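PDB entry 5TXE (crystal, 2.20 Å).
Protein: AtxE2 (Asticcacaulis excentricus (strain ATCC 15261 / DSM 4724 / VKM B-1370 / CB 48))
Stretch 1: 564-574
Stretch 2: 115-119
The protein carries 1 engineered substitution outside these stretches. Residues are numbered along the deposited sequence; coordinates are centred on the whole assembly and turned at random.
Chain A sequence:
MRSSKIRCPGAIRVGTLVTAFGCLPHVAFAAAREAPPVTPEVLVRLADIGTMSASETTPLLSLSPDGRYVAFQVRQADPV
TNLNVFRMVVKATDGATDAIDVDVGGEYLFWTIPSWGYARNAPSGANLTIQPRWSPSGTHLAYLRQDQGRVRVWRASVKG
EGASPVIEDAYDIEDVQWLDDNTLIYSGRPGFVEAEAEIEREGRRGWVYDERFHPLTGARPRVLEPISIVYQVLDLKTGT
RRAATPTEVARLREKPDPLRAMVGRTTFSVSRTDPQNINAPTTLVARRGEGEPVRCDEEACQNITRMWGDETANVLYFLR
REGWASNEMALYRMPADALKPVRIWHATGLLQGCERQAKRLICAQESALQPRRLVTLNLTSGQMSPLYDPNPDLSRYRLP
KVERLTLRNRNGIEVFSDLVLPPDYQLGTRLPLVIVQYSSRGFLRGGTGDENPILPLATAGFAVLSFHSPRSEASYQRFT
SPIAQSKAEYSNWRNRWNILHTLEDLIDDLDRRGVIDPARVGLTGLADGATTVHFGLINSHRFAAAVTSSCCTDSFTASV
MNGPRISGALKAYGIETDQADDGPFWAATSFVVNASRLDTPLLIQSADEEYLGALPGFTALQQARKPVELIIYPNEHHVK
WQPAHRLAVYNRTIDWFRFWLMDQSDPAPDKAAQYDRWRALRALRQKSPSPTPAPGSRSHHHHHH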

# COMPACT_ATOMS: atom_id res chain seq x y z
N PRO A 564 16.83 2.90 -20.51
CA PRO A 564 17.43 4.24 -20.45
C PRO A 564 16.52 5.34 -19.97
O PRO A 564 16.98 6.32 -19.38
CB PRO A 564 17.89 4.51 -21.87
CG PRO A 564 17.49 3.32 -22.67
CD PRO A 564 17.08 2.21 -21.78
N ARG A 565 15.22 5.16 -20.15
CA ARG A 565 14.25 6.17 -19.73
C ARG A 565 14.13 6.28 -18.20
O ARG A 565 14.32 7.36 -17.64
CB ARG A 565 12.92 5.84 -20.33
CG ARG A 565 11.68 6.52 -19.79
CD ARG A 565 11.80 8.01 -19.84
NE ARG A 565 11.77 8.50 -21.20
CZ ARG A 565 10.66 8.69 -21.91
NH1 ARG A 565 9.48 8.38 -21.42
NH2 ARG A 565 10.77 9.17 -23.14
N ILE A 566 13.81 5.19 -17.54
CA ILE A 566 13.71 5.22 -16.11
C ILE A 566 15.07 5.45 -15.45
O ILE A 566 15.14 6.18 -14.46
CB ILE A 566 13.01 3.99 -15.55
CG1 ILE A 566 11.51 4.07 -15.89
CG2 ILE A 566 13.12 3.92 -14.03
CD1 ILE A 566 10.79 2.75 -15.71
N SER A 567 16.12 4.81 -15.99
CA SER A 567 17.45 5.02 -15.49
C SER A 567 17.81 6.53 -15.44
O SER A 567 18.31 7.04 -14.43
CB SER A 567 18.48 4.26 -16.31
OG SER A 567 19.79 4.65 -15.92
N GLY A 568 17.59 7.21 -16.55
CA GLY A 568 17.83 8.65 -16.66
C GLY A 568 16.97 9.46 -15.69
O GLY A 568 17.46 10.38 -15.05
N ALA A 569 15.70 9.11 -15.54
CA ALA A 569 14.79 9.86 -14.66
C ALA A 569 15.12 9.71 -13.19
O ALA A 569 14.79 10.57 -12.39
CB ALA A 569 13.32 9.45 -14.90
N LEU A 570 15.78 8.62 -12.81
CA LEU A 570 16.05 8.38 -11.39
C LEU A 570 17.17 9.25 -10.81
O LEU A 570 17.24 9.50 -9.61
CB LEU A 570 16.40 6.92 -11.11
CG LEU A 570 15.28 5.88 -11.23
CD1 LEU A 570 15.85 4.47 -11.06
CD2 LEU A 570 14.21 6.14 -10.19
N LYS A 571 18.04 9.68 -11.69
CA LYS A 571 19.16 10.54 -11.36
C LYS A 571 18.66 11.81 -10.61
O LYS A 571 19.26 12.21 -9.64
CB LYS A 571 19.91 10.80 -12.67
CG LYS A 571 20.94 11.87 -12.68
CD LYS A 571 22.20 11.47 -11.94
CE LYS A 571 23.32 12.47 -12.24
NZ LYS A 571 24.42 12.32 -11.28
N ALA A 572 17.54 12.39 -11.01
CA ALA A 572 17.03 13.58 -10.31
C ALA A 572 16.57 13.26 -8.90
O ALA A 572 16.48 14.17 -8.04
CB ALA A 572 15.90 14.24 -11.10
N TYR A 573 16.28 11.98 -8.63
CA TYR A 573 15.83 11.57 -7.30
C TYR A 573 17.01 11.29 -6.35
O TYR A 573 16.82 10.90 -5.18
CB TYR A 573 15.00 10.30 -7.40
CG TYR A 573 13.58 10.49 -7.85
CD1 TYR A 573 13.25 10.56 -9.19
CD2 TYR A 573 12.53 10.53 -6.90
CE1 TYR A 573 11.92 10.72 -9.61
CE2 TYR A 573 11.20 10.70 -7.31
CZ TYR A 573 10.90 10.79 -8.66
OH TYR A 573 9.59 10.93 -9.04
N GLY A 574 18.23 11.44 -6.89
CA GLY A 574 19.45 11.16 -6.17
C GLY A 574 19.97 9.73 -6.36
O GLY A 574 20.89 9.32 -5.64
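Stretch 2 (115-119) SWGYA

Stretch 2 has no regular helix or strand; it meets the helix of stretch 1 as a type I' turn from Ser 115 to Tyr 118, closed by Tyr 118 N to Ser 115 O (2.8 Å) and by Ser 115 N to Tyr 118 O (3.1 Å). The approach centres on Trp 116, whose CA lies 6.6 Å from the CA of Ile 566. With chi1 m (-49°) and chi2 108°, the indole reaches along the helix. Ile 566, in the m,t rotamer, lays CG1 over one face of the indole, 3.8 Å from the centroid of the five-membered ring of Trp 116, a CH-pi contact. Farther along, Ala 569 CB lies 3.7 Å and Tyr 573 CE1 4.1 Å from Trp 116 CZ3, while Leu 570 CD2 packs 3.8 Å from Trp 116 CH2.

Arg 565 (t,p,p) folds its chain so that NH1 donates to Trp 116 O at 2.9 Å. The guanidinium thereby passes close to Gly 117, where a CB would clash with Arg 565 NH1; at the phi/psi of Gly 117 (89°/1°) a CB would also be jammed against Trp 116 O, which by itself calls for glycine. Tyr 118, chi1 m, presents its ring edge to Ile 566, with CE2 3.9 Å from Ile 566 CD1. The O of water 1 lies 2.7 Å from Tyr 118 OH, to which the water donates, and 2.9 Å from Ile 566 N, from which it accepts, bridging the stretches.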

# COMPACT_ATOMS: atom_id res chain seq x y z
N SER A 115 3.19 6.25 -15.85
CA SER A 115 4.36 6.71 -15.10
C SER A 115 5.55 6.77 -16.06
O SER A 115 5.65 5.95 -16.99
CB SER A 115 4.78 5.75 -14.02
OG SER A 115 3.81 5.66 -12.98
N TRP A 116 6.43 7.74 -15.78
CA TRP A 116 7.71 7.91 -16.46
C TRP A 116 7.60 8.22 -17.91
O TRP A 116 8.56 8.00 -18.67
CB TRP A 116 8.54 6.66 -16.32
CG TRP A 116 8.63 6.11 -14.89
CD1 TRP A 116 8.04 5.02 -14.41
CD2 TRP A 116 9.44 6.64 -13.84
NE1 TRP A 116 8.41 4.81 -13.09
CE2 TRP A 116 9.27 5.81 -12.72
CE3 TRP A 116 10.26 7.76 -13.72
CZ2 TRP A 116 9.91 6.06 -11.50
CZ3 TRP A 116 10.89 7.99 -12.54
CH2 TRP A 116 10.72 7.16 -11.43
N GLY A 117 6.42 8.64 -18.34
CA GLY A 117 6.18 8.80 -19.77
C GLY A 117 5.66 7.58 -20.49
O GLY A 117 5.37 7.64 -21.71
N TYR A 118 5.46 6.49 -19.75
CA TYR A 118 4.74 5.34 -20.26
C TYR A 118 3.24 5.49 -20.02
O TYR A 118 2.81 5.94 -18.95
CB TYR A 118 5.22 4.04 -19.61
CG TYR A 118 6.69 3.77 -19.87
CD1 TYR A 118 7.18 3.66 -21.17
CD2 TYR A 118 7.58 3.66 -18.83
CE1 TYR A 118 8.50 3.43 -21.43
CE2 TYR A 118 8.91 3.40 -19.08
CZ TYR A 118 9.38 3.31 -20.39
OH TYR A 118 10.72 3.08 -20.69
N ALA A 119 2.44 5.05 -20.97
CA ALA A 119 0.99 5.07 -20.82
C ALA A 119 0.46 4.10 -19.75
O ALA A 119 -0.59 4.33 -19.13
CB ALA A 119 0.31 4.80 -22.15
O HOH W 1 12.78 2.85 -18.91